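Local coordinates for protein glutamate--cysteine ligase GshA (Methylobacillus flagellatus KT, PDB 3K1T) that probably acts as a ligase that joins glutamate to cysteine, in the manner of gamma-glutamylcysteine synthetases, at residues Asn71-Phe76 and Pro379-Thr384; Pro102-Arg107 and Leu176-Ser181; Pro136-Pro141 and Ile152-Val157; Lys283-Thr288 and Lys321-Ile326; Ala342-Tyr347 and Gly356-His361. One frame throughout, in Å; residues are numbered along the deposited sequence. Where two conformers were deposited one is given.

Contact 1 of 5, residues Asn71-Phe76 and Pro379-Thr384; sequences NLNPDF and PLTFET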
# COMPACT_ATOMS: atom_id res chain seq x y z
N ASN A 71 17.51 -7.04 -1.52
CA ASN A 71 18.11 -5.88 -2.19
C ASN A 71 17.23 -4.66 -2.20
O ASN A 71 17.63 -3.61 -2.70
CB ASN A 71 18.44 -6.22 -3.66
CG ASN A 71 19.40 -7.40 -3.81
OD1 ASN A 71 20.27 -7.61 -2.98
ND2 ASN A 71 19.28 -8.12 -4.94
N LEU A 72 16.00 -4.81 -1.69
CA LEU A 72 15.05 -3.72 -1.64
C LEU A 72 15.45 -2.71 -0.59
O LEU A 72 16.08 -3.04 0.42
CB LEU A 72 13.61 -4.23 -1.38
CG LEU A 72 13.05 -5.15 -2.47
CD1 LEU A 72 11.66 -5.64 -2.10
CD2 LEU A 72 13.03 -4.50 -3.91
N ASN A 73 15.07 -1.47 -0.82
CA ASN A 73 15.42 -0.39 0.11
C ASN A 73 14.62 -0.54 1.42
O ASN A 73 13.37 -0.52 1.41
CB ASN A 73 15.13 0.95 -0.58
CG ASN A 73 15.56 2.15 0.25
OD1 ASN A 73 15.57 2.13 1.49
ND2 ASN A 73 15.92 3.22 -0.46
N PRO A 74 15.31 -0.71 2.57
CA PRO A 74 14.53 -0.94 3.80
C PRO A 74 13.62 0.20 4.22
O PRO A 74 12.65 -0.04 4.93
CB PRO A 74 15.61 -1.21 4.88
CG PRO A 74 16.86 -0.68 4.30
CD PRO A 74 16.76 -0.82 2.80
N ASP A 75 13.85 1.41 3.71
CA ASP A 75 12.94 2.52 3.97
C ASP A 75 11.53 2.29 3.38
O ASP A 75 10.54 2.92 3.81
CB ASP A 75 13.51 3.81 3.39
CG ASP A 75 14.75 4.33 4.15
OD1 ASP A 75 14.99 3.92 5.30
OD2 ASP A 75 15.46 5.18 3.56
N PHE A 76 11.44 1.39 2.40
CA PHE A 76 10.18 1.08 1.79
C PHE A 76 9.52 -0.19 2.29
O PHE A 76 8.54 -0.64 1.70
CB PHE A 76 10.33 1.11 0.27
CG PHE A 76 10.46 2.51 -0.25
CD1 PHE A 76 9.36 3.38 -0.17
CD2 PHE A 76 11.67 3.01 -0.70
CE1 PHE A 76 9.45 4.71 -0.58
CE2 PHE A 76 11.77 4.34 -1.17
CZ PHE A 76 10.67 5.18 -1.10
N PRO A 379 24.04 -5.68 -6.51
CA PRO A 379 22.80 -4.86 -6.47
C PRO A 379 23.06 -3.46 -5.96
O PRO A 379 23.93 -3.27 -5.13
CB PRO A 379 21.89 -5.63 -5.50
CG PRO A 379 22.88 -6.37 -4.55
CD PRO A 379 24.09 -6.70 -5.44
N LEU A 380 22.30 -2.49 -6.44
CA LEU A 380 22.35 -1.12 -5.95
C LEU A 380 20.91 -0.68 -5.79
O LEU A 380 20.17 -0.62 -6.76
CB LEU A 380 23.03 -0.20 -6.95
CG LEU A 380 23.07 1.27 -6.56
CD1 LEU A 380 24.04 1.52 -5.38
CD2 LEU A 380 23.45 2.08 -7.83
N THR A 381 20.50 -0.40 -4.57
CA THR A 381 19.08 -0.19 -4.33
C THR A 381 18.60 1.15 -4.92
O THR A 381 19.38 2.10 -5.07
CB THR A 381 18.73 -0.34 -2.80
OG1 THR A 381 17.33 -0.65 -2.67
CG2 THR A 381 19.07 0.94 -2.05
N PHE A 382 17.35 1.16 -5.35
CA PHE A 382 16.69 2.35 -5.91
C PHE A 382 16.55 3.39 -4.83
O PHE A 382 16.18 3.06 -3.71
CB PHE A 382 15.27 2.02 -6.38
CG PHE A 382 15.18 1.29 -7.67
CD1 PHE A 382 16.30 1.00 -8.47
CD2 PHE A 382 13.94 0.90 -8.12
CE1 PHE A 382 16.16 0.35 -9.67
CE2 PHE A 382 13.79 0.24 -9.31
CZ PHE A 382 14.91 -0.06 -10.09
N GLU A 383 16.80 4.64 -5.18
CA GLU A 383 16.63 5.78 -4.30
C GLU A 383 15.29 6.54 -4.55
O GLU A 383 14.83 7.29 -3.70
CB GLU A 383 17.81 6.72 -4.51
CG GLU A 383 19.19 6.13 -4.10
CD GLU A 383 19.31 5.91 -2.59
OE1 GLU A 383 18.97 6.87 -1.87
OE2 GLU A 383 19.79 4.83 -2.14
N THR A 384 14.65 6.31 -5.68
CA THR A 384 13.50 7.11 -6.10
C THR A 384 12.28 6.20 -6.18
O THR A 384 12.39 5.12 -6.74
CB THR A 384 13.78 7.76 -7.49
OG1 THR A 384 15.01 8.49 -7.47
CG2 THR A 384 12.64 8.68 -7.96
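T381 and N73 each send a side chain across to a backbone carbonyl of the other segment, and these are the two hydrogen bonds that join the loop to the strand end. The hydroxyl OG1 of T381 is anti to its own backbone N (chi1 -157°) and donates to N71 O at 3.0 Å, in the carbonyl plane and on a lone pair. OG1 also sits 3.0 Å from N73 N, but the angle is too poor for a bond. N73 ND2 reaches F382 O over 3.3 Å in an almost straight line, 171° at the hydrogen, with the acceptor lying in the amide plane. The other branch of the same amide, OD1, takes D75 N at 2.9 Å and closes an Asx turn that leads through a short 3-10 segment to F76, the N-cap of helix 77-91. An alanine at N73 would probably leave F382 O and D75 N without these partners and let the turn before the helix relax. Two residues earlier in the loop, the N71 side chain crosses P379 at about a right angle, N71 OD1 coming to 3.3 Å from P379 CG. L380, between P379 and T381, bonds through its backbone to Y358 of strand 352-361.

Contact 2 of 5, residues Pro102-Arg107 and Leu176-Ser181; sequences PENHTR and LNNDLS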
# COMPACT_ATOMS: atom_id res chain seq x y z
N PRO A 102 11.38 -22.67 -1.18
CA PRO A 102 12.50 -21.94 -1.78
C PRO A 102 13.12 -22.72 -2.94
O PRO A 102 12.83 -23.91 -3.10
CB PRO A 102 13.48 -21.83 -0.63
CG PRO A 102 13.28 -23.12 0.11
CD PRO A 102 11.81 -23.45 -0.02
N GLU A 103 13.95 -22.04 -3.72
CA GLU A 103 14.83 -22.72 -4.67
C GLU A 103 15.65 -23.75 -3.87
O GLU A 103 15.82 -23.62 -2.64
CB GLU A 103 15.76 -21.72 -5.36
CG GLU A 103 15.14 -20.86 -6.47
CD GLU A 103 14.73 -21.67 -7.73
OE1 GLU A 103 15.15 -22.85 -7.86
OE2 GLU A 103 13.96 -21.14 -8.57
N ASN A 104 16.10 -24.81 -4.54
CA ASN A 104 16.87 -25.87 -3.86
C ASN A 104 18.28 -25.44 -3.36
O ASN A 104 18.93 -26.18 -2.60
CB ASN A 104 16.96 -27.14 -4.73
CG ASN A 104 15.63 -27.93 -4.79
OD1 ASN A 104 14.65 -27.60 -4.13
ND2 ASN A 104 15.63 -29.01 -5.58
N HIS A 105 18.72 -24.23 -3.72
CA HIS A 105 19.96 -23.60 -3.19
C HIS A 105 20.08 -23.48 -1.66
O HIS A 105 19.30 -22.78 -0.98
CB HIS A 105 20.15 -22.19 -3.76
CG HIS A 105 20.05 -22.12 -5.25
ND1 HIS A 105 20.65 -23.05 -6.08
CD2 HIS A 105 19.42 -21.24 -6.06
CE1 HIS A 105 20.38 -22.75 -7.34
NE2 HIS A 105 19.63 -21.66 -7.35
N THR A 106 21.08 -24.15 -1.10
CA THR A 106 21.39 -24.01 0.32
C THR A 106 22.76 -23.34 0.58
O THR A 106 23.10 -23.06 1.73
CB THR A 106 21.32 -25.39 1.02
OG1 THR A 106 22.24 -26.29 0.39
CG2 THR A 106 19.90 -25.97 0.93
N ARG A 107 23.54 -23.08 -0.48
CA ARG A 107 24.89 -22.52 -0.33
C ARG A 107 25.05 -21.10 -0.86
O ARG A 107 26.11 -20.50 -0.64
CB ARG A 107 25.97 -23.40 -0.99
CG ARG A 107 26.10 -24.80 -0.40
CD ARG A 107 26.88 -25.67 -1.37
NE ARG A 107 27.07 -27.02 -0.86
CZ ARG A 107 27.53 -28.05 -1.58
NH1 ARG A 107 27.84 -27.90 -2.87
NH2 ARG A 107 27.69 -29.25 -1.00
N LEU A 176 5.34 -20.49 -3.92
CA LEU A 176 6.57 -20.87 -4.59
C LEU A 176 7.55 -19.71 -4.73
O LEU A 176 7.23 -18.68 -5.34
CB LEU A 176 6.26 -21.41 -5.99
CG LEU A 176 5.35 -22.62 -6.05
CD1 LEU A 176 4.91 -22.85 -7.52
CD2 LEU A 176 6.08 -23.85 -5.44
N ASN A 177 8.76 -19.88 -4.20
CA ASN A 177 9.90 -19.03 -4.54
C ASN A 177 10.94 -19.85 -5.32
O ASN A 177 12.13 -19.57 -5.29
CB ASN A 177 10.50 -18.38 -3.29
CG ASN A 177 11.37 -17.19 -3.61
OD1 ASN A 177 12.58 -17.20 -3.33
ND2 ASN A 177 10.77 -16.16 -4.21
N ASN A 178 10.44 -20.88 -6.01
CA ASN A 178 11.22 -21.86 -6.79
C ASN A 178 10.47 -21.92 -8.14
O ASN A 178 9.27 -22.19 -8.16
CB ASN A 178 11.14 -23.20 -6.06
CG ASN A 178 11.88 -24.32 -6.76
OD1 ASN A 178 11.87 -24.43 -8.00
ND2 ASN A 178 12.55 -25.16 -5.96
N ASP A 179 11.15 -21.61 -9.24
CA ASP A 179 10.45 -21.47 -10.50
C ASP A 179 10.07 -22.81 -11.16
O ASP A 179 9.36 -22.82 -12.17
CB ASP A 179 11.22 -20.55 -11.48
CG ASP A 179 12.47 -21.16 -12.02
OD1 ASP A 179 12.72 -22.37 -11.89
OD2 ASP A 179 13.24 -20.37 -12.59
N LEU A 180 10.51 -23.93 -10.60
CA LEU A 180 10.11 -25.27 -11.09
C LEU A 180 10.38 -25.43 -12.63
O LEU A 180 9.70 -26.20 -13.32
CB LEU A 180 8.65 -25.57 -10.73
CG LEU A 180 8.25 -25.54 -9.22
CD1 LEU A 180 6.82 -25.91 -8.97
CD2 LEU A 180 9.18 -26.42 -8.37
N SER A 181 11.41 -24.75 -13.11
CA SER A 181 11.74 -24.79 -14.54
C SER A 181 12.24 -26.17 -15.00
O SER A 181 12.20 -26.50 -16.19
CB SER A 181 12.78 -23.72 -14.87
OG SER A 181 13.95 -23.92 -14.11
O HOH W 1 14.34 -24.06 -10.16
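E103 and N178 cross at about a right angle, yet their flat ends stack: the carboxylate and amide planes are only 28° apart, with E103 OE1 3.6 Å from N178 OD1. The E103 chain, bent at chi2 (-67°), folds back over N178, and its OE2 receives D179 N at 2.9 Å from above the carboxylate plane. N178 donates through ND2 to P102 O at 3.1 Å, while its OD1 accepts L180 N in an Asx turn. A second Asx turn follows, D179 OD1 taking both S181 N and S181 OG from the same face of its plane. That oxygen is also 3.8 Å from E103 OE2, a close approach of like charges, and a water lies 2.7 Å from E103 OE1 and 2.9 Å from D179 OD1, where it may ease the repulsion. The contact joins the ends of strands 97-102 and 173-177, parallel neighbours in the mixed sheet; helix 109-124 lies against them, its Y111 hydroxyl bonded to E103 N and N177 OD1.

Contact 3 of 5, residues Pro136-Pro141 and Ile152-Val157; sequences PEITAP and ILLEPV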
# COMPACT_ATOMS: atom_id res chain seq x y z
N PRO A 136 16.23 -32.73 -2.07
CA PRO A 136 16.33 -34.13 -1.60
C PRO A 136 17.38 -34.34 -0.49
O PRO A 136 17.25 -35.25 0.31
CB PRO A 136 16.68 -34.90 -2.87
CG PRO A 136 17.43 -33.92 -3.71
CD PRO A 136 16.69 -32.60 -3.47
N GLU A 137 18.39 -33.48 -0.45
CA GLU A 137 19.40 -33.49 0.60
C GLU A 137 18.98 -32.88 1.95
O GLU A 137 19.67 -33.04 2.94
CB GLU A 137 20.67 -32.78 0.09
CG GLU A 137 20.53 -31.28 -0.09
CD GLU A 137 20.03 -30.84 -1.48
OE1 GLU A 137 19.49 -31.68 -2.27
OE2 GLU A 137 20.19 -29.60 -1.76
N ILE A 138 17.84 -32.21 2.01
CA ILE A 138 17.32 -31.74 3.30
C ILE A 138 16.40 -32.84 3.82
O ILE A 138 15.31 -33.03 3.32
CB ILE A 138 16.57 -30.37 3.20
CG1 ILE A 138 17.52 -29.25 2.70
CG2 ILE A 138 15.88 -29.99 4.55
CD1 ILE A 138 18.71 -28.94 3.66
N THR A 139 16.86 -33.56 4.83
CA THR A 139 16.11 -34.68 5.37
C THR A 139 15.69 -34.46 6.84
O THR A 139 15.01 -35.29 7.42
CB THR A 139 16.93 -36.00 5.19
OG1 THR A 139 18.14 -35.92 5.93
CG2 THR A 139 17.30 -36.20 3.72
N ALA A 140 16.06 -33.32 7.41
CA ALA A 140 15.67 -32.97 8.77
C ALA A 140 15.71 -31.44 8.89
O ALA A 140 16.30 -30.78 8.04
CB ALA A 140 16.62 -33.64 9.81
N PRO A 141 15.09 -30.87 9.92
CA PRO A 141 15.21 -29.42 10.14
C PRO A 141 16.66 -28.98 10.13
O PRO A 141 17.50 -29.59 10.82
CB PRO A 141 14.57 -29.22 11.50
CG PRO A 141 13.64 -30.41 11.68
CD PRO A 141 14.39 -31.53 11.05
N ILE A 152 18.18 -19.02 8.69
CA ILE A 152 16.86 -19.45 8.34
C ILE A 152 16.78 -20.96 8.65
O ILE A 152 17.80 -21.68 8.68
CB ILE A 152 16.48 -19.13 6.88
CG1 ILE A 152 17.22 -20.00 5.89
CG2 ILE A 152 16.71 -17.62 6.53
CD1 ILE A 152 16.70 -19.83 4.47
N LEU A 153 15.57 -21.42 8.92
CA LEU A 153 15.31 -22.82 9.25
C LEU A 153 14.60 -23.45 8.05
O LEU A 153 13.49 -23.00 7.71
CB LEU A 153 14.40 -22.89 10.48
CG LEU A 153 13.85 -24.29 10.81
CD1 LEU A 153 14.99 -25.29 11.03
CD2 LEU A 153 12.93 -24.22 12.01
N LEU A 154 15.21 -24.45 7.45
CA LEU A 154 14.62 -25.23 6.35
C LEU A 154 14.15 -26.54 6.90
O LEU A 154 14.90 -27.21 7.64
CB LEU A 154 15.62 -25.54 5.24
CG LEU A 154 16.28 -24.48 4.38
CD1 LEU A 154 17.03 -25.17 3.23
CD2 LEU A 154 15.30 -23.49 3.84
N GLU A 155 12.92 -26.91 6.57
CA GLU A 155 12.32 -28.15 7.03
C GLU A 155 11.89 -28.96 5.79
O GLU A 155 11.30 -28.40 4.85
CB GLU A 155 11.14 -27.86 7.92
CG GLU A 155 11.45 -26.99 9.16
CD GLU A 155 10.18 -26.49 9.87
OE1 GLU A 155 9.43 -27.37 10.36
OE2 GLU A 155 9.96 -25.24 9.93
N PRO A 156 12.15 -30.28 5.79
CA PRO A 156 11.70 -31.06 4.63
C PRO A 156 10.16 -31.14 4.51
O PRO A 156 9.50 -31.44 5.47
CB PRO A 156 12.30 -32.46 4.91
CG PRO A 156 12.40 -32.54 6.36
CD PRO A 156 12.80 -31.13 6.80
N VAL A 157 9.61 -30.89 3.34
CA VAL A 157 8.18 -31.03 3.11
C VAL A 157 7.79 -32.51 3.32
O VAL A 157 8.55 -33.38 2.94
CB VAL A 157 7.82 -30.54 1.68
CG1 VAL A 157 6.45 -31.01 1.27
CG2 VAL A 157 7.93 -28.99 1.59
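P156 presents one face of its puckered ring to I138, whose CG2 methyl stands over it, 4.0 Å from CD, with I138 O at 3.5 Å from P156 CB. Toward the rim come two peptide carbons of the loop: T139 C near CG and A140 C at 3.6 Å from P156 CD. The loop therefore bends round this proline. In I138, CG2 is anti to the backbone N and CG1 lies beside it; CG1 and, beyond it, CD1 meet L154, both 4.1 Å from its CD1 methyl, the two side chains crossing at about a right angle. At the far end the P141 ring puts CB 4.0 Å from L153 CD1, and P141 CA makes a CH...O contact of 3.4 Å with L154 O. An alanine at I138 would probably open a gap where CG2 lay on the P156 ring and CG1 and CD1 met L154 CD1. The loop carries the chain from strand 128-133 to strand 142-145, which flank strand 151-160 in the mixed sheet, and it passes over strand 151-160 at L154 to P156. The backbone bonds of L154 and E155 go to T142, I131 and S133 in those flanking strands. What binds the loop segment 136-141 to the strand segment 152-157 is thus shape and apolar contact with a weak CH...O, where neither proline ring nitrogen has a hydrogen to give.

Contact 4 of 5, residues Lys283-Thr288 and Lys321-Ile326; sequences KADAGT and KVSEVI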
# COMPACT_ATOMS: atom_id res chain seq x y z
N LYS A 283 17.65 -17.70 -28.31
CA LYS A 283 17.28 -18.49 -27.13
C LYS A 283 16.81 -19.90 -27.56
O LYS A 283 15.76 -20.01 -28.18
CB LYS A 283 16.16 -17.79 -26.35
CG LYS A 283 16.39 -16.29 -25.98
CD LYS A 283 15.02 -15.51 -25.77
CE LYS A 283 15.19 -14.05 -25.24
NZ LYS A 283 15.27 -14.03 -23.69
N ALA A 284 17.58 -20.94 -27.25
CA ALA A 284 17.20 -22.33 -27.58
C ALA A 284 16.51 -22.89 -26.34
O ALA A 284 17.17 -23.07 -25.30
CB ALA A 284 18.43 -23.16 -27.93
N ASP A 285 15.21 -23.14 -26.42
CA ASP A 285 14.41 -23.64 -25.29
C ASP A 285 14.31 -25.17 -25.31
O ASP A 285 13.73 -25.74 -26.22
CB ASP A 285 13.00 -23.09 -25.34
CG ASP A 285 12.12 -23.61 -24.18
OD1 ASP A 285 12.65 -23.99 -23.12
OD2 ASP A 285 10.89 -23.62 -24.35
N ALA A 286 14.92 -25.81 -24.31
CA ALA A 286 14.88 -27.26 -24.15
C ALA A 286 13.99 -27.67 -22.96
O ALA A 286 14.17 -28.72 -22.36
CB ALA A 286 16.29 -27.85 -24.05
N GLY A 287 12.99 -26.86 -22.64
CA GLY A 287 11.99 -27.27 -21.65
C GLY A 287 12.62 -27.50 -20.29
O GLY A 287 13.35 -26.66 -19.78
N THR A 288 12.35 -28.67 -19.70
CA THR A 288 12.90 -29.02 -18.38
C THR A 288 14.41 -29.10 -18.38
O THR A 288 15.04 -28.99 -17.33
CB THR A 288 12.35 -30.39 -17.87
OG1 THR A 288 12.68 -31.46 -18.80
CG2 THR A 288 10.83 -30.31 -17.67
N LYS A 321 16.46 -32.08 -27.60
CA LYS A 321 15.56 -31.62 -26.57
C LYS A 321 15.06 -30.19 -26.81
O LYS A 321 14.11 -29.75 -26.20
CB LYS A 321 16.23 -31.73 -25.20
CG LYS A 321 16.68 -33.13 -24.83
CD LYS A 321 15.60 -34.20 -25.01
CE LYS A 321 16.14 -35.58 -24.58
NZ LYS A 321 15.20 -36.70 -24.88
N VAL A 322 15.70 -29.48 -27.73
CA VAL A 322 15.27 -28.12 -28.06
C VAL A 322 13.97 -28.20 -28.85
O VAL A 322 13.91 -28.83 -29.91
CB VAL A 322 16.34 -27.38 -28.87
CG1 VAL A 322 15.80 -26.00 -29.31
CG2 VAL A 322 17.62 -27.21 -28.04
N SER A 323 12.93 -27.55 -28.33
CA SER A 323 11.62 -27.59 -28.96
C SER A 323 11.21 -26.28 -29.66
O SER A 323 10.24 -26.26 -30.44
CB SER A 323 10.56 -27.97 -27.94
OG SER A 323 10.44 -26.96 -26.94
N GLU A 324 11.95 -25.21 -29.41
CA GLU A 324 11.64 -23.91 -29.99
C GLU A 324 12.90 -23.08 -29.88
O GLU A 324 13.64 -23.20 -28.91
CB GLU A 324 10.51 -23.19 -29.24
CG GLU A 324 10.05 -21.87 -29.93
CD GLU A 324 8.84 -21.18 -29.24
OE1 GLU A 324 8.82 -21.05 -27.98
OE2 GLU A 324 7.92 -20.76 -29.97
N VAL A 325 13.12 -22.25 -30.88
CA VAL A 325 14.20 -21.24 -30.84
C VAL A 325 13.52 -19.89 -30.98
O VAL A 325 12.78 -19.67 -31.94
CB VAL A 325 15.25 -21.45 -31.95
CG1 VAL A 325 16.32 -20.35 -31.90
CG2 VAL A 325 15.91 -22.88 -31.88
N ILE A 326 13.77 -19.01 -30.01
CA ILE A 326 13.23 -17.66 -30.02
C ILE A 326 14.37 -16.70 -30.35
O ILE A 326 15.45 -16.79 -29.77
CB ILE A 326 12.59 -17.28 -28.63
CG1 ILE A 326 11.48 -18.26 -28.28
CG2 ILE A 326 12.02 -15.82 -28.69
CD1 ILE A 326 11.17 -18.39 -26.80
O HOH W 2 9.07 -22.90 -26.02
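K283 and I326 exchange both of their backbone bonds, K283 N to I326 O at 2.8 Å and I326 N to K283 O at 2.9 Å, as an antiparallel hydrogen-bonded pair. On the same face of the sheet the aliphatic part of K283 lies obliquely over I326, K283 CD 4.1 Å from I326 CB, before a bend at chi4 (-86°) swings NZ out of line with the chain. Two residues on, D285 N donates to E324 O nearly along the C=O axis, while D285 O takes S323 N, so the pairing reaches one residue ahead of strand 324-329. These are the two central strands of a four-stranded antiparallel sheet, with strand 291-296 beside one and strand 237-241 beside the other. D285 keeps CG anti to its backbone N (chi1 179°), and its carboxylate has several partners. OD1 is met from above its plane by G287 N at 2.9 Å, an Asx turn, and also forms a salt bridge to K208. A water bridges D285 OD2 and E324 OE1, donating to both acids at 2.6 and 2.7 Å; the water and K208 would probably offset the nearness of like charges, and E324 OE2 is bonded to S209. On the other face A284 CB touches both methyls of V322, 4.1 Å from each.

Contact 5 of 5, residues Ala342-Tyr347 and Gly356-His361; sequences AEPVIY and GFYRVH. With SO4 (sulfate ion), chain B.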
# COMPACT_ATOMS: atom_id res chain seq x y z
N ALA A 342 24.82 -0.57 -15.66
CA ALA A 342 23.75 -0.86 -14.71
C ALA A 342 22.46 -1.08 -15.47
O ALA A 342 22.27 -0.49 -16.54
CB ALA A 342 23.60 0.29 -13.73
N GLU A 343 21.55 -1.91 -14.93
CA GLU A 343 20.24 -2.09 -15.51
C GLU A 343 19.21 -2.40 -14.42
O GLU A 343 19.51 -3.16 -13.50
CB GLU A 343 20.23 -3.15 -16.63
CG GLU A 343 20.82 -4.53 -16.28
CD GLU A 343 21.04 -5.36 -17.52
OE1 GLU A 343 20.01 -5.79 -18.10
OE2 GLU A 343 22.22 -5.55 -17.94
N PRO A 344 18.02 -1.80 -14.51
CA PRO A 344 17.08 -1.87 -13.38
C PRO A 344 16.17 -3.09 -13.37
O PRO A 344 15.82 -3.66 -14.43
CB PRO A 344 16.21 -0.60 -13.58
CG PRO A 344 16.21 -0.45 -15.08
CD PRO A 344 17.63 -0.76 -15.48
N VAL A 345 15.78 -3.45 -12.15
CA VAL A 345 14.83 -4.52 -11.84
C VAL A 345 13.71 -3.91 -10.99
O VAL A 345 14.01 -3.36 -9.92
CB VAL A 345 15.50 -5.63 -11.00
CG1 VAL A 345 14.55 -6.83 -10.82
CG2 VAL A 345 16.84 -6.06 -11.61
N ILE A 346 12.46 -4.01 -11.43
CA ILE A 346 11.32 -3.42 -10.77
C ILE A 346 10.52 -4.53 -10.07
O ILE A 346 10.14 -5.52 -10.71
CB ILE A 346 10.39 -2.69 -11.79
CG1 ILE A 346 11.16 -1.71 -12.71
CG2 ILE A 346 9.19 -2.02 -11.03
CD1 ILE A 346 12.01 -0.80 -12.05
N TYR A 347 10.27 -4.37 -8.77
CA TYR A 347 9.51 -5.32 -7.94
C TYR A 347 8.05 -4.87 -7.75
O TYR A 347 7.77 -3.68 -7.46
CB TYR A 347 10.19 -5.48 -6.57
CG TYR A 347 11.22 -6.57 -6.54
CD1 TYR A 347 12.26 -6.60 -7.50
CD2 TYR A 347 11.16 -7.59 -5.62
CE1 TYR A 347 13.18 -7.62 -7.51
CE2 TYR A 347 12.10 -8.62 -5.60
CZ TYR A 347 13.09 -8.64 -6.56
OH TYR A 347 13.98 -9.68 -6.59
N GLY A 356 12.71 -1.75 -6.08
CA GLY A 356 13.60 -2.51 -6.94
C GLY A 356 15.05 -2.16 -6.72
O GLY A 356 15.41 -1.56 -5.69
N PHE A 357 15.89 -2.56 -7.68
CA PHE A 357 17.30 -2.34 -7.57
C PHE A 357 17.94 -2.37 -8.94
O PHE A 357 17.36 -2.90 -9.87
CB PHE A 357 17.95 -3.36 -6.61
CG PHE A 357 17.80 -4.79 -7.03
CD1 PHE A 357 16.70 -5.54 -6.60
CD2 PHE A 357 18.75 -5.41 -7.82
CE1 PHE A 357 16.55 -6.86 -6.96
CE2 PHE A 357 18.63 -6.75 -8.21
CZ PHE A 357 17.51 -7.48 -7.79
N TYR A 358 19.13 -1.78 -9.07
CA TYR A 358 19.95 -1.96 -10.26
C TYR A 358 20.87 -3.18 -10.15
O TYR A 358 21.46 -3.42 -9.09
CB TYR A 358 20.83 -0.75 -10.48
CG TYR A 358 20.14 0.47 -11.07
CD1 TYR A 358 19.95 0.55 -12.43
CD2 TYR A 358 19.73 1.54 -10.27
CE1 TYR A 358 19.39 1.69 -13.00
CE2 TYR A 358 19.16 2.70 -10.85
CZ TYR A 358 19.00 2.75 -12.22
OH TYR A 358 18.45 3.88 -12.82
N ARG A 359 21.04 -3.88 -11.26
CA ARG A 359 22.12 -4.85 -11.41
C ARG A 359 23.31 -4.09 -12.00
O ARG A 359 23.25 -3.65 -13.15
CB ARG A 359 21.74 -5.97 -12.37
CG ARG A 359 20.45 -6.75 -12.01
CD ARG A 359 20.17 -7.84 -13.03
NE ARG A 359 18.78 -8.31 -12.95
CZ ARG A 359 18.28 -9.09 -11.99
NH1 ARG A 359 19.08 -9.57 -11.04
NH2 ARG A 359 16.98 -9.41 -11.97
N VAL A 360 24.37 -3.96 -11.21
CA VAL A 360 25.56 -3.23 -11.59
C VAL A 360 26.57 -4.28 -12.00
O VAL A 360 27.04 -5.08 -11.18
CB VAL A 360 26.07 -2.30 -10.45
CG1 VAL A 360 27.39 -1.53 -10.86
CG2 VAL A 360 24.99 -1.31 -9.97
N HIS A 361 26.86 -4.33 -13.29
CA HIS A 361 27.75 -5.35 -13.87
C HIS A 361 29.12 -5.38 -13.19
O HIS A 361 29.74 -4.33 -12.97
CB HIS A 361 27.99 -5.13 -15.38
CG HIS A 361 26.78 -5.33 -16.24
ND1 HIS A 361 26.88 -5.76 -17.55
CD2 HIS A 361 25.47 -5.09 -16.02
CE1 HIS A 361 25.69 -5.77 -18.09
NE2 HIS A 361 24.80 -5.41 -17.18
S SO4 B . 15.10 -11.48 -9.61
O1 SO4 B . 16.32 -10.71 -9.46
O2 SO4 B . 14.17 -10.55 -9.04
O3 SO4 B . 14.78 -11.73 -11.00
O4 SO4 B . 15.17 -12.74 -8.84
O HOH W 3 17.85 -6.05 -14.56
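E343 holds CG between its backbone N and carbonyl carbon (chi1 53°) and runs extended beyond it, which carries the carboxylate to the H361 ring. H361 NE2 donates to E343 OE2 at 2.7 Å on the anti lone pair, with ring and carboxylate nearly coplanar, 19° apart. R51 forms a salt bridge to the same oxygen, and ND1 is hydrogen-bonded to E368, so both ring nitrogens are held. The two segments are the arms of a beta hairpin, bonded at E343 with R359 and at V345 with F357. G356 belongs to it too: its CA is 3.1 Å from V345 O, and a CB on it would run into that oxygen. R359, extended from CG to NE, ends at a sulfate, probably from the crystallisation liquor, NH2 meeting O1 at 2.9 Å, and also forms a salt bridge to D49. Y347 OH adds a weak bond to sulfate O2, while its CE1 packs obliquely on F357 CE1 at 3.5 Å. On the opposite face, A342 CB and P344 CD rest against the Y358 ring.

Contacts 4 and 5 are buried pairings of antiparallel strands, rich in backbone bonds, but they belong to different sheets, and the two contacts lie about 27 Å apart, centre to centre. Contact 1 is a surface contact at the margin of the sheet of contact 5: strand 377-381 neighbours strand 352-361, and F382 packs on I346. Contacts 2 and 3 are partly buried and share the mixed sheet, T106 CG2 touching L154 CD1, yet they differ sharply in chemistry. Contact 2 is polar, built from amides, carboxylates and a water; contact 3 is almost wholly apolar. Where contacts 4 and 5 pair backbone with backbone, contact 1 pairs side chain with backbone.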